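Gdp-l-fucose synthetase (Naegleria fowleri, PDB 6AQZ) probably catalyses the NADPH-dependent epimerisation and reduction of GDP-4-keto-6-deoxy-mannose to GDP-L-fucose, and binds NADP. Local coordinates at residues V275-T278 / I279-F283. Numbering follows the deposited sequence.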
ATOM      1  N   VAL A 275      28.017 -15.924 -15.391  1.00 57.39           N
ATOM      2  CA  VAL A 275      28.059 -16.092 -13.945  1.00 57.20           C
ATOM      3  C   VAL A 275      28.368 -17.543 -13.603  1.00 64.90           C
ATOM      4  O   VAL A 275      29.225 -17.841 -12.763  1.00 69.93           O
ATOM      5  CB  VAL A 275      26.722 -15.627 -13.332  1.00 60.25           C
ATOM      6  CG1 VAL A 275      26.641 -15.963 -11.857  1.00 63.54           C
ATOM      7  CG2 VAL A 275      26.520 -14.124 -13.566  1.00 53.44           C
ATOM      8  N   ALA A 276      27.696 -18.469 -14.288  1.00 63.77           N
ATOM      9  CA  ALA A 276      27.900 -19.889 -14.046  1.00 61.19           C
ATOM     10  C   ALA A 276      29.345 -20.305 -14.328  1.00 59.71           C
ATOM     11  O   ALA A 276      29.913 -21.121 -13.592  1.00 55.59           O
ATOM     12  CB  ALA A 276      26.910 -20.690 -14.893  1.00 63.63           C
ATOM     13  N   GLN A 277      29.938 -19.783 -15.412  1.00 56.90           N
ATOM     14  CA  GLN A 277      31.329 -20.093 -15.739  1.00 65.72           C
ATOM     15  C   GLN A 277      32.287 -19.545 -14.684  1.00 66.88           C
ATOM     16  O   GLN A 277      33.238 -20.227 -14.277  1.00 64.21           O
ATOM     17  CB  GLN A 277      31.691 -19.537 -17.114  1.00 63.74           C
ATOM     18  CG  GLN A 277      33.089 -19.880 -17.559  1.00 68.25           C
ATOM     19  CD  GLN A 277      33.274 -21.371 -17.746  1.00 76.50           C
ATOM     20  OE1 GLN A 277      32.334 -22.078 -18.090  1.00 86.92           O
ATOM     21  NE2 GLN A 277      34.487 -21.859 -17.519  1.00 74.71           N
ATOM     22  N   THR A 278      32.044 -18.312 -14.228  1.00 64.69           N
ATOM     23  CA  THR A 278      32.885 -17.727 -13.192  1.00 61.79           C
ATOM     24  C   THR A 278      32.804 -18.540 -11.917  1.00 58.57           C
ATOM     25  O   THR A 278      33.812 -18.743 -11.230  1.00 60.67           O
ATOM     26  CB  THR A 278      32.440 -16.293 -12.914  1.00 58.60           C
ATOM     27  OG1 THR A 278      32.262 -15.612 -14.152  1.00 60.48           O
ATOM     28  CG2 THR A 278      33.463 -15.554 -12.061  1.00 51.54           C
ATOM     29  N   ILE A 279      31.600 -19.005 -11.583  1.00 57.95           N
ATOM     30  CA  ILE A 279      31.417 -19.873 -10.432  1.00 59.57           C
ATOM     31  C   ILE A 279      32.132 -21.186 -10.662  1.00 64.49           C
ATOM     32  O   ILE A 279      32.819 -21.701  -9.772  1.00 61.27           O
ATOM     33  CB  ILE A 279      29.918 -20.085 -10.171  1.00 54.67           C
ATOM     34  CG1 ILE A 279      29.276 -18.777  -9.683  1.00 49.17           C
ATOM     35  CG2 ILE A 279      29.702 -21.259  -9.214  1.00 49.57           C
ATOM     36  CD1 ILE A 279      27.766 -18.862  -9.519  1.00 48.73           C
ATOM     37  N   LYS A 280      32.000 -21.733 -11.872  1.00 70.63           N
ATOM     38  CA  LYS A 280      32.679 -22.973 -12.205  1.00 70.59           C
ATOM     39  C   LYS A 280      34.181 -22.832 -11.982  1.00 73.31           C
ATOM     40  O   LYS A 280      34.784 -23.625 -11.250  1.00 72.35           O
ATOM     41  CB  LYS A 280      32.365 -23.367 -13.652  1.00 67.66           C
ATOM     42  CG  LYS A 280      33.144 -24.587 -14.109  1.00 68.83           C
ATOM     43  CD  LYS A 280      32.912 -24.943 -15.571  1.00 69.16           C
ATOM     44  CE  LYS A 280      34.002 -25.909 -16.024  1.00 73.41           C
ATOM     45  NZ  LYS A 280      33.578 -26.736 -17.175  1.00 80.05           N
ATOM     46  N   ASP A 281      34.786 -21.773 -12.538  1.00 70.56           N
ATOM     47  CA  ASP A 281      36.231 -21.609 -12.456  1.00 71.78           C
ATOM     48  C   ASP A 281      36.717 -21.134 -11.096  1.00 71.94           C
ATOM     49  O   ASP A 281      37.929 -21.173 -10.855  1.00 79.14           O
ATOM     50  CB  ASP A 281      36.712 -20.604 -13.506  1.00 74.56           C
ATOM     51  CG  ASP A 281      36.461 -21.065 -14.913  1.00 84.83           C
ATOM     52  OD1 ASP A 281      36.537 -22.289 -15.160  1.00 87.70           O
ATOM     53  OD2 ASP A 281      36.192 -20.198 -15.771  1.00 90.14           O
ATOM     54  N   ALA A 282      35.819 -20.819 -10.160  1.00 66.06           N
ATOM     55  CA  ALA A 282      36.252 -20.390  -8.836  1.00 55.06           C
ATOM     56  C   ALA A 282      36.244 -21.548  -7.854  1.00 66.80           C
ATOM     57  O   ALA A 282      37.031 -21.557  -6.904  1.00 66.02           O
ATOM     58  CB  ALA A 282      35.352 -19.272  -8.295  1.00 53.38           C
ATOM     59  N   PHE A 283      35.400 -22.542  -8.106  1.00 62.35           N
ATOM     60  CA  PHE A 283      35.459 -23.804  -7.398  1.00 62.11           C
ATOM     61  C   PHE A 283      36.529 -24.725  -7.961  1.00 63.28           C
ATOM     62  O   PHE A 283      36.857 -25.722  -7.307  1.00 58.98           O
ATOM     63  CB  PHE A 283      34.104 -24.501  -7.485  1.00 59.65           C
ATOM     64  CG  PHE A 283      33.141 -24.102  -6.414  1.00 61.00           C
ATOM     65  CD1 PHE A 283      33.272 -24.597  -5.129  1.00 61.25           C
ATOM     66  CD2 PHE A 283      32.088 -23.234  -6.696  1.00 56.39           C
ATOM     67  CE1 PHE A 283      32.368 -24.240  -4.144  1.00 59.96           C
ATOM     68  CE2 PHE A 283      31.191 -22.869  -5.717  1.00 52.77           C
ATOM     69  CZ  PHE A 283      31.330 -23.371  -4.438  1.00 56.31           C
TER
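Consecutive turns of one amphipathic alpha-helix, 272-283, meet here through V275 with I279 on the buried flank and Q277 with D281 on the outer one. The i to i+4 backbone bonding is explicit: I279 N to V275 O measures 2.9 Å with an N-H...O angle of 162°, K280 N lies 2.8 Å from A276 O, and D281 N gives the same 2.8 Å to Q277 O. On the outer flank the Q277 amide reaches the D281 carboxylate, NE2 to OD2 3.0 Å at an N-H...O angle of 150°. The donor comes to the syn side of OD2, and the amide and carboxylate planes stand 64° apart, so the two flat groups are twisted rather than coplanar. A bend in the Q277 chain at chi2, after CG leaves anti to the backbone N, brings the amide back over the next turn. K280 runs extended past it, CD 3.9 Å from Q277 OE1, and carries NZ on to the carbonyl of G287. In this member of the NAD-dependent epimerase/dehydratase family, the helix follows the short strand 270-271, probably in the C-terminal substrate-binding region, the V275 side chain about 13 Å from the bound NADP. V275 and I279 point the same way, CG1 to CD1 3.9 Å; V275 touches L208, and I279 touches L211 and C215, of helix 207-221, while F321 of helix 321-335 touches V275 and T278.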